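Local coordinates for programmed cell death 6-interacting protein (PDB 5WA1) that sorts cargo into multivesicular bodies and acts in membrane repair and cytokinesis, its Bro1 domain interacting with CHMP4 proteins, at residues Gln29-Ser34 and Lys117-Lys122; Thr113-Asp118 and Lys131-Ser136; Pro202-Thr207 and Lys255-Lys260. One frame throughout, in Å; residues are numbered along the deposited sequence.

Interaction 1: residues Gln29-Ser34 and Lys117-Lys122; sequences QLKKTS and KDAFDK
Lys-31 reaches across to Lys-117 and Ala-119, joining an extended N-terminal segment of the Bro1 domain to the end of strand 114-117 and the Asx turn that follows it. Its CB already lies 3.7 Å from Lys-117 O. CG rests 3.7 Å from Ala-119 CB, an aliphatic contact for which the small methyl is well suited; the same methyl comes 3.8 Å from Gln-29 O. Beyond CD the chain folds back: chi3 (60°) turns CE toward Lys-117 O, and chi4 (48°) sets NZ, which donates to that same oxygen over 2.5 Å, a length so short that its exact value is doubtful. A second partner, Asp-199 OD2, forms a salt bridge with NZ and also accepts from Ala-119 N, which would offset the cost of placing an ammonium in a buried spot. A long, flexible lysine suits this place because it can pack by its methylenes and still bring its charge to the carbonyl of Lys-117.

The main chains are joined by Lys-117 N, which donates nearly straight to Lys-32 O at 3.0 Å. From there Lys-32 and Lys-117 run side by side in the same direction, bringing their NZ atoms to 3.9 Å, two like charges whose repulsion is probably eased by solvent, since Lys-32 is exposed. Ala-119 CB meanwhile sits over the centre of one face of the Phe-120 ring. The turn itself is held by Asp-118 OD1, which accepts from Phe-120 N and Asp-121 N, the two donors arriving from opposite faces of the carboxylate plane.

Interaction 2: residues Thr113-Asp118 and Lys131-Ser136; sequences TFTWKD and KLALAS
Thr-115 faces Ala-133 across a two-stranded antiparallel beta hairpin, its OG1 only 3.2 Å from Ala-133 CB. Thr-113, just before the strand, adds its CG2 to the same small methyl at 3.8 Å: chi1 of -68° puts OG1 anti to the carbonyl carbon, which leaves CG2 anti to the backbone N. Lys-131 and Lys-117 share the face of Thr-115 and Ala-133; their chains cross obliquely, touching only CG to CG at 4.2 Å, and their ends lead apart, so that they pack as hydrocarbon while their charges diverge.

On the other face, Phe-114, Trp-116 and Leu-134 pack on helix 137-157, Phe-114 and Trp-116 also touch Arg-71 of helix 56-75, and Leu-132 touches Arg-194. Trp-116 turns its indole away from Leu-132, meeting Tyr-139 edge-to-face and bonding through NE1 to Glu-140. Phe-114 leans instead toward Ser-136, the N-cap of helix 137-157, its CD2 3.4 Å from Ser-136 O.

Phe-114 with Leu-134 and Trp-116 with Leu-132 are the hydrogen-bonded pairs, as in Leu-132 N to Trp-116 O at 2.9 Å. With N and O of these four residues satisfied, Phe-114, Trp-116 and Leu-134 can be buried, while the face of Thr-115 holds exposed or partly exposed residues.

Interaction 3: residues Pro202-Thr207 and Lys255-Lys260; sequences PDTVGT and KDTLPK
Thr-204 and Thr-257 turn their hydroxyls toward a common water by different torsions. In Thr-204, chi1 of -56° places OG1 anti to the carbonyl carbon; in Thr-257, chi1 of 64° sets OG1 between the backbone N and the carbonyl carbon. The two oxygens remain 4.1 Å apart, too far for a direct bond, and the water joins them, donating to Thr-204 OG1 at 2.6 Å and lying 2.5 Å from Thr-257 OG1. Thr-204 OG1 is also bonded to Val-198 O, so one small hydroxyl links the loop that precedes its helix to the facing loop, through the water.

The other branch of Thr-204 works as hydrocarbon. Its CG2 meets Leu-258 CD2 at 4.0 Å, the two side chains sliding past each other in opposite directions, while Leu-258 CD1 lies 4.1 Å from Thr-207 CG2. Threonines three residues apart present their methyls on the same side of the helix, and a forked leucine can address both. Here the first turn of helix 202-226 is covered by the loop between helices 231-252 and 262-287, within the helical part of the Bro1 domain that interacts with CHMP4 proteins.

At the exposed edge Lys-255, its chain bent, crosses Asp-203 at about a right angle, forming a long salt bridge of 3.6 Å from NZ to OD2. An acidic residue at a helix N-terminus would also be favoured by the helix dipole. Thr-207 OG1 bonds to Gln-251 OE1.

How the interactions relate
From the N terminus, interaction 1 closes a long loop that carries helices 39-49, 56-75 and 83-97 and returns through strand 114-117. Interaction 2 opens before that loop has closed and shares Lys-117 and Asp-118 with it; its own loop is the short hairpin connection up to strand 131-134. The two loops therefore overlap at 113-118, neither enclosing the other. Interaction 3 is separate and follows in series, closing a loop made mostly of helices 202-226 and 231-252. Interaction 1 lies between the others: Thr-33 OG1, 2.7 Å from Thr-115 O in a probable hydrogen bond, touches the hairpin, and Phe-120 packs on Thr-204, Leu-258 and Pro-259, whereas interactions 2 and 3 do not touch.

Interaction 1: residues Gln29-Ser34 and Lys117-Lys122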
loop_
_atom_site.group_PDB
_atom_site.type_symbol
_atom_site.label_atom_id
_atom_site.label_comp_id
_atom_site.label_asym_id
_atom_site.label_seq_id
_atom_site.Cartn_x
_atom_site.Cartn_y
_atom_site.Cartn_z
ATOM N N GLN A 29 2.144 -10.201 2.469
ATOM C CA GLN A 29 1.587 -11.330 3.202
ATOM C C GLN A 29 1.304 -10.943 4.652
ATOM O O GLN A 29 2.003 -10.116 5.243
ATOM C CB GLN A 29 2.542 -12.525 3.153
ATOM C CG GLN A 29 2.739 -13.093 1.755
ATOM C CD GLN A 29 1.463 -13.695 1.183
ATOM O OE1 GLN A 29 0.770 -13.066 0.378
ATOM N NE2 GLN A 29 1.154 -14.921 1.589
ATOM N N LEU A 30 0.260 -11.547 5.223
ATOM C CA LEU A 30 -0.115 -11.260 6.597
ATOM C C LEU A 30 0.816 -11.987 7.565
ATOM O O LEU A 30 1.358 -13.051 7.260
ATOM C CB LEU A 30 -1.568 -11.677 6.858
ATOM C CG LEU A 30 -2.714 -10.710 6.511
ATOM C CD1 LEU A 30 -2.791 -10.393 5.025
ATOM C CD2 LEU A 30 -4.036 -11.277 6.998
ATOM N N LYS A 31 1.000 -11.394 8.744
ATOM C CA LYS A 31 1.762 -12.043 9.802
ATOM C C LYS A 31 0.910 -13.105 10.485
ATOM O O LYS A 31 -0.300 -12.939 10.645
ATOM C CB LYS A 31 2.242 -11.017 10.830
ATOM C CG LYS A 31 3.163 -9.945 10.250
ATOM C CD LYS A 31 3.407 -8.790 11.223
ATOM C CE LYS A 31 4.052 -9.248 12.528
ATOM N NZ LYS A 31 5.231 -10.142 12.334
ATOM N N LYS A 32 1.548 -14.202 10.874
ATOM C CA LYS A 32 0.883 -15.268 11.602
ATOM C C LYS A 32 1.092 -15.075 13.100
ATOM O O LYS A 32 2.095 -14.506 13.541
ATOM C CB LYS A 32 1.422 -16.632 11.163
ATOM C CG LYS A 32 1.241 -16.926 9.685
ATOM C CD LYS A 32 1.980 -18.191 9.291
ATOM C CE LYS A 32 2.074 -18.336 7.781
ATOM N NZ LYS A 32 2.964 -19.471 7.408
ATOM N N THR A 33 0.125 -15.540 13.885
ATOM C CA THR A 33 0.236 -15.435 15.329
ATOM C C THR A 33 -0.316 -16.704 15.957
ATOM O O THR A 33 -1.131 -17.411 15.356
ATOM C CB THR A 33 -0.500 -14.196 15.873
ATOM O OG1 THR A 33 -0.342 -14.121 17.298
ATOM C CG2 THR A 33 -1.980 -14.255 15.535
ATOM N N SER A 34 0.151 -16.996 17.162
ATOM C CA SER A 34 -0.352 -18.144 17.894
ATOM C C SER A 34 -1.642 -17.779 18.618
ATOM O O SER A 34 -1.868 -16.620 18.978
ATOM C CB SER A 34 0.698 -18.632 18.885
ATOM O OG SER A 34 1.195 -17.540 19.635
ATOM N N LYS A 117 4.974 -14.024 14.122
ATOM C CA LYS A 117 6.021 -14.445 13.250
ATOM C C LYS A 117 6.330 -13.356 12.214
ATOM O O LYS A 117 5.483 -12.564 11.880
ATOM C CB LYS A 117 5.561 -15.699 12.570
ATOM C CG LYS A 117 6.643 -16.478 11.897
ATOM C CD LYS A 117 6.035 -17.612 11.119
ATOM C CE LYS A 117 7.079 -18.240 10.230
ATOM N NZ LYS A 117 6.440 -18.894 9.064
ATOM N N ASP A 118 7.562 -13.308 11.737
ATOM C CA ASP A 118 7.931 -12.312 10.734
ATOM C C ASP A 118 7.166 -12.552 9.440
ATOM O O ASP A 118 7.031 -13.692 8.984
ATOM C CB ASP A 118 9.435 -12.355 10.470
ATOM C CG ASP A 118 9.927 -11.141 9.703
ATOM O OD1 ASP A 118 9.866 -11.155 8.452
ATOM O OD2 ASP A 118 10.370 -10.169 10.350
ATOM N N ALA A 119 6.663 -11.463 8.841
ATOM C CA ALA A 119 5.927 -11.587 7.591
ATOM C C ALA A 119 6.833 -12.003 6.436
ATOM O O ALA A 119 6.358 -12.617 5.471
ATOM C CB ALA A 119 5.230 -10.270 7.254
ATOM N N PHE A 120 8.128 -11.686 6.511
ATOM C CA PHE A 120 9.032 -11.841 5.376
ATOM C C PHE A 120 10.145 -12.842 5.631
ATOM O O PHE A 120 10.400 -13.702 4.780
ATOM C CB PHE A 120 9.648 -10.484 4.998
ATOM C CG PHE A 120 8.634 -9.410 4.752
ATOM C CD1 PHE A 120 7.651 -9.578 3.791
ATOM C CD2 PHE A 120 8.661 -8.235 5.487
ATOM C CE1 PHE A 120 6.722 -8.592 3.561
ATOM C CE2 PHE A 120 7.723 -7.247 5.271
ATOM C CZ PHE A 120 6.756 -7.423 4.303
ATOM N N ASP A 121 10.822 -12.742 6.769
ATOM C CA ASP A 121 11.969 -13.594 7.083
ATOM C C ASP A 121 11.461 -14.977 7.460
ATOM O O ASP A 121 10.984 -15.195 8.575
ATOM C CB ASP A 121 12.783 -12.978 8.214
ATOM C CG ASP A 121 14.142 -13.631 8.388
ATOM O OD1 ASP A 121 14.346 -14.760 7.893
ATOM O OD2 ASP A 121 15.014 -13.001 9.019
ATOM N N LYS A 122 11.562 -15.927 6.530
ATOM C CA LYS A 122 11.092 -17.277 6.809
ATOM C C LYS A 122 12.050 -18.054 7.701
ATOM O O LYS A 122 11.641 -19.050 8.309
ATOM C CB LYS A 122 10.848 -18.027 5.499
ATOM C CG LYS A 122 9.735 -17.411 4.663
ATOM C CD LYS A 122 9.431 -18.226 3.422
ATOM C CE LYS A 122 8.303 -17.593 2.622
ATOM N NZ LYS A 122 8.038 -18.316 1.347
#

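Interaction 2: residues Thr113-Asp118 and Lys131-Ser136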
loop_
_atom_site.group_PDB
_atom_site.type_symbol
_atom_site.label_atom_id
_atom_site.label_comp_id
_atom_site.label_asym_id
_atom_site.label_seq_id
_atom_site.Cartn_x
_atom_site.Cartn_y
_atom_site.Cartn_z
ATOM N N THR A 113 0.777 -12.659 26.663
ATOM C CA THR A 113 1.925 -12.708 25.762
ATOM C C THR A 113 1.459 -13.009 24.344
ATOM O O THR A 113 0.882 -14.070 24.077
ATOM C CB THR A 113 2.951 -13.746 26.217
ATOM O OG1 THR A 113 3.556 -13.312 27.443
ATOM C CG2 THR A 113 4.033 -13.911 25.160
ATOM N N PHE A 114 1.723 -12.082 23.438
ATOM C CA PHE A 114 1.394 -12.258 22.033
ATOM C C PHE A 114 2.650 -12.678 21.285
ATOM O O PHE A 114 3.709 -12.054 21.434
ATOM C CB PHE A 114 0.817 -10.974 21.443
ATOM C CG PHE A 114 -0.304 -10.392 22.255
ATOM C CD1 PHE A 114 -1.595 -10.882 22.135
ATOM C CD2 PHE A 114 -0.062 -9.354 23.140
ATOM C CE1 PHE A 114 -2.629 -10.342 22.886
ATOM C CE2 PHE A 114 -1.086 -8.810 23.894
ATOM C CZ PHE A 114 -2.370 -9.303 23.767
ATOM N N THR A 115 2.534 -13.752 20.512
ATOM C CA THR A 115 3.634 -14.282 19.722
ATOM C C THR A 115 3.289 -14.121 18.253
ATOM O O THR A 115 2.246 -14.605 17.806
ATOM C CB THR A 115 3.890 -15.751 20.056
ATOM O OG1 THR A 115 4.199 -15.868 21.447
ATOM C CG2 THR A 115 5.051 -16.286 19.236
ATOM N N TRP A 116 4.166 -13.446 17.513
ATOM C CA TRP A 116 3.961 -13.163 16.101
ATOM C C TRP A 116 5.202 -13.560 15.321
ATOM O O TRP A 116 6.329 -13.457 15.816
ATOM C CB TRP A 116 3.663 -11.685 15.857
ATOM C CG TRP A 116 2.313 -11.262 16.325
ATOM C CD1 TRP A 116 1.941 -10.967 17.605
ATOM C CD2 TRP A 116 1.150 -11.072 15.511
ATOM N NE1 TRP A 116 0.614 -10.609 17.641
ATOM C CE2 TRP A 116 0.105 -10.666 16.368
ATOM C CE3 TRP A 116 0.888 -11.208 14.145
ATOM C CZ2 TRP A 116 -1.180 -10.391 15.901
ATOM C CZ3 TRP A 116 -0.391 -10.934 13.682
ATOM C CH2 TRP A 116 -1.406 -10.535 14.559
ATOM N N LYS A 117 4.974 -14.024 14.122
ATOM C CA LYS A 117 6.021 -14.445 13.250
ATOM C C LYS A 117 6.330 -13.356 12.214
ATOM O O LYS A 117 5.483 -12.564 11.880
ATOM C CB LYS A 117 5.561 -15.699 12.570
ATOM C CG LYS A 117 6.643 -16.478 11.897
ATOM C CD LYS A 117 6.035 -17.612 11.119
ATOM C CE LYS A 117 7.079 -18.240 10.230
ATOM N NZ LYS A 117 6.440 -18.894 9.064
ATOM N N ASP A 118 7.562 -13.308 11.737
ATOM C CA ASP A 118 7.931 -12.312 10.734
ATOM C C ASP A 118 7.166 -12.552 9.440
ATOM O O ASP A 118 7.031 -13.692 8.984
ATOM C CB ASP A 118 9.435 -12.355 10.470
ATOM C CG ASP A 118 9.927 -11.141 9.703
ATOM O OD1 ASP A 118 9.866 -11.155 8.452
ATOM O OD2 ASP A 118 10.370 -10.169 10.350
ATOM N N LYS A 131 10.345 -15.613 15.097
ATOM C CA LYS A 131 9.206 -15.275 15.933
ATOM C C LYS A 131 9.625 -14.268 16.994
ATOM O O LYS A 131 10.806 -14.152 17.338
ATOM C CB LYS A 131 8.626 -16.522 16.614
ATOM C CG LYS A 131 8.071 -17.575 15.672
ATOM C CD LYS A 131 7.544 -18.770 16.458
ATOM C CE LYS A 131 6.808 -19.759 15.564
ATOM N NZ LYS A 131 6.271 -20.913 16.339
ATOM N N LEU A 132 8.641 -13.542 17.519
ATOM C CA LEU A 132 8.859 -12.656 18.659
ATOM C C LEU A 132 7.633 -12.689 19.561
ATOM O O LEU A 132 6.505 -12.529 19.087
ATOM C CB LEU A 132 9.149 -11.223 18.201
ATOM C CG LEU A 132 9.176 -10.165 19.311
ATOM C CD1 LEU A 132 10.211 -10.509 20.386
ATOM C CD2 LEU A 132 9.427 -8.780 18.731
ATOM N N ALA A 133 7.858 -12.885 20.859
ATOM C CA ALA A 133 6.789 -12.914 21.846
ATOM C C ALA A 133 7.001 -11.791 22.848
ATOM O O ALA A 133 8.086 -11.668 23.424
ATOM C CB ALA A 133 6.734 -14.265 22.559
ATOM N N LEU A 134 5.974 -10.969 23.050
ATOM C CA LEU A 134 6.051 -9.852 23.978
ATOM C C LEU A 134 4.746 -9.718 24.747
ATOM O O LEU A 134 3.660 -9.915 24.192
ATOM C CB LEU A 134 6.351 -8.540 23.250
ATOM C CG LEU A 134 7.743 -8.409 22.629
ATOM C CD1 LEU A 134 7.831 -7.149 21.794
ATOM C CD2 LEU A 134 8.804 -8.411 23.719
ATOM N N ALA A 135 4.863 -9.378 26.031
ATOM C CA ALA A 135 3.700 -9.060 26.862
ATOM C C ALA A 135 3.403 -7.563 26.738
ATOM O O ALA A 135 3.655 -6.760 27.641
ATOM C CB ALA A 135 3.947 -9.478 28.311
ATOM N N SER A 136 2.861 -7.193 25.576
ATOM C CA SER A 136 2.632 -5.786 25.264
ATOM C C SER A 136 1.424 -5.627 24.353
ATOM O O SER A 136 1.355 -6.250 23.288
ATOM C CB SER A 136 3.864 -5.163 24.602
ATOM O OG SER A 136 3.667 -3.778 24.363
#

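Interaction 3: residues Pro202-Thr207 and Lys255-Lys260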
loop_
_atom_site.group_PDB
_atom_site.type_symbol
_atom_site.label_atom_id
_atom_site.label_comp_id
_atom_site.label_asym_id
_atom_site.label_seq_id
_atom_site.Cartn_x
_atom_site.Cartn_y
_atom_site.Cartn_z
ATOM N N PRO A 202 10.704 0.254 11.540
ATOM C CA PRO A 202 10.375 1.498 10.813
ATOM C C PRO A 202 10.901 1.556 9.389
ATOM O O PRO A 202 10.206 2.076 8.504
ATOM C CB PRO A 202 11.003 2.582 11.696
ATOM C CG PRO A 202 10.974 1.991 13.084
ATOM C CD PRO A 202 11.202 0.515 12.907
ATOM N N ASP A 203 12.105 1.035 9.137
ATOM C CA ASP A 203 12.642 1.078 7.778
ATOM C C ASP A 203 11.798 0.248 6.817
ATOM O O ASP A 203 11.520 0.676 5.692
ATOM C CB ASP A 203 14.090 0.598 7.772
ATOM C CG ASP A 203 15.072 1.722 8.011
ATOM O OD1 ASP A 203 14.665 2.740 8.612
ATOM O OD2 ASP A 203 16.244 1.595 7.594
ATOM N N THR A 204 11.374 -0.940 7.246
ATOM C CA THR A 204 10.592 -1.805 6.371
ATOM C C THR A 204 9.208 -1.225 6.104
ATOM O O THR A 204 8.760 -1.192 4.953
ATOM C CB THR A 204 10.472 -3.202 6.978
ATOM O OG1 THR A 204 11.780 -3.729 7.224
ATOM C CG2 THR A 204 9.722 -4.127 6.029
ATOM N N VAL A 205 8.501 -0.789 7.157
ATOM C CA VAL A 205 7.129 -0.328 6.954
ATOM C C VAL A 205 7.113 1.048 6.304
ATOM O O VAL A 205 6.155 1.394 5.606
ATOM C CB VAL A 205 6.325 -0.339 8.270
ATOM C CG1 VAL A 205 5.908 -1.770 8.626
ATOM C CG2 VAL A 205 7.110 0.300 9.409
ATOM N N GLY A 206 8.162 1.848 6.497
ATOM C CA GLY A 206 8.282 3.071 5.722
ATOM C C GLY A 206 8.379 2.801 4.232
ATOM O O GLY A 206 7.774 3.508 3.419
ATOM N N THR A 207 9.134 1.768 3.848
ATOM C CA THR A 207 9.232 1.445 2.426
ATOM C C THR A 207 7.918 0.877 1.902
ATOM O O THR A 207 7.468 1.242 0.814
ATOM C CB THR A 207 10.387 0.473 2.170
ATOM O OG1 THR A 207 11.626 1.118 2.479
ATOM C CG2 THR A 207 10.416 0.037 0.704
ATOM N N LYS A 255 18.925 -3.297 0.455
ATOM C CA LYS A 255 18.230 -4.098 1.452
ATOM C C LYS A 255 17.686 -5.355 0.792
ATOM O O LYS A 255 17.267 -5.326 -0.368
ATOM C CB LYS A 255 17.076 -3.311 2.089
ATOM C CG LYS A 255 17.466 -1.957 2.663
ATOM C CD LYS A 255 17.753 -2.046 4.150
ATOM C CE LYS A 255 18.062 -0.682 4.737
ATOM N NZ LYS A 255 18.489 -0.773 6.164
ATOM N N ASP A 256 17.704 -6.462 1.519
ATOM C CA ASP A 256 17.128 -7.708 1.030
ATOM C C ASP A 256 16.073 -8.219 2.000
ATOM O O ASP A 256 15.982 -9.417 2.280
ATOM C CB ASP A 256 18.204 -8.762 0.800
ATOM C CG ASP A 256 17.715 -9.903 -0.074
ATOM O OD1 ASP A 256 17.040 -9.632 -1.093
ATOM O OD2 ASP A 256 17.996 -11.072 0.272
ATOM N N THR A 257 15.266 -7.310 2.535
ATOM C CA THR A 257 14.292 -7.730 3.531
ATOM C C THR A 257 12.956 -8.082 2.889
ATOM O O THR A 257 12.310 -9.054 3.294
ATOM C CB THR A 257 14.141 -6.641 4.597
ATOM O OG1 THR A 257 13.606 -5.451 4.016
ATOM C CG2 THR A 257 15.491 -6.313 5.184
ATOM N N LEU A 258 12.553 -7.341 1.854
ATOM C CA LEU A 258 11.313 -7.634 1.154
ATOM C C LEU A 258 11.511 -8.809 0.199
ATOM O O LEU A 258 12.643 -9.162 -0.136
ATOM C CB LEU A 258 10.831 -6.395 0.406
ATOM C CG LEU A 258 10.462 -5.244 1.342
ATOM C CD1 LEU A 258 9.986 -4.027 0.545
ATOM C CD2 LEU A 258 9.399 -5.695 2.368
ATOM N N PRO A 259 10.420 -9.449 -0.232
ATOM C CA PRO A 259 10.546 -10.574 -1.166
ATOM C C PRO A 259 11.276 -10.174 -2.443
ATOM O O PRO A 259 11.272 -9.011 -2.855
ATOM C CB PRO A 259 9.092 -10.960 -1.452
ATOM C CG PRO A 259 8.351 -10.525 -0.217
ATOM C CD PRO A 259 9.025 -9.263 0.220
ATOM N N LYS A 260 11.886 -11.183 -3.078
ATOM C CA LYS A 260 12.833 -10.969 -4.171
ATOM C C LYS A 260 12.241 -10.146 -5.306
ATOM O O LYS A 260 12.945 -9.354 -5.946
ATOM C CB LYS A 260 13.300 -12.318 -4.719
ATOM C CG LYS A 260 14.603 -12.833 -4.163
ATOM C CD LYS A 260 15.219 -13.838 -5.131
ATOM C CE LYS A 260 15.264 -13.269 -6.547
ATOM N NZ LYS A 260 16.166 -14.031 -7.463
HETATM O O HOH W 1 13.961 -3.742 5.776
#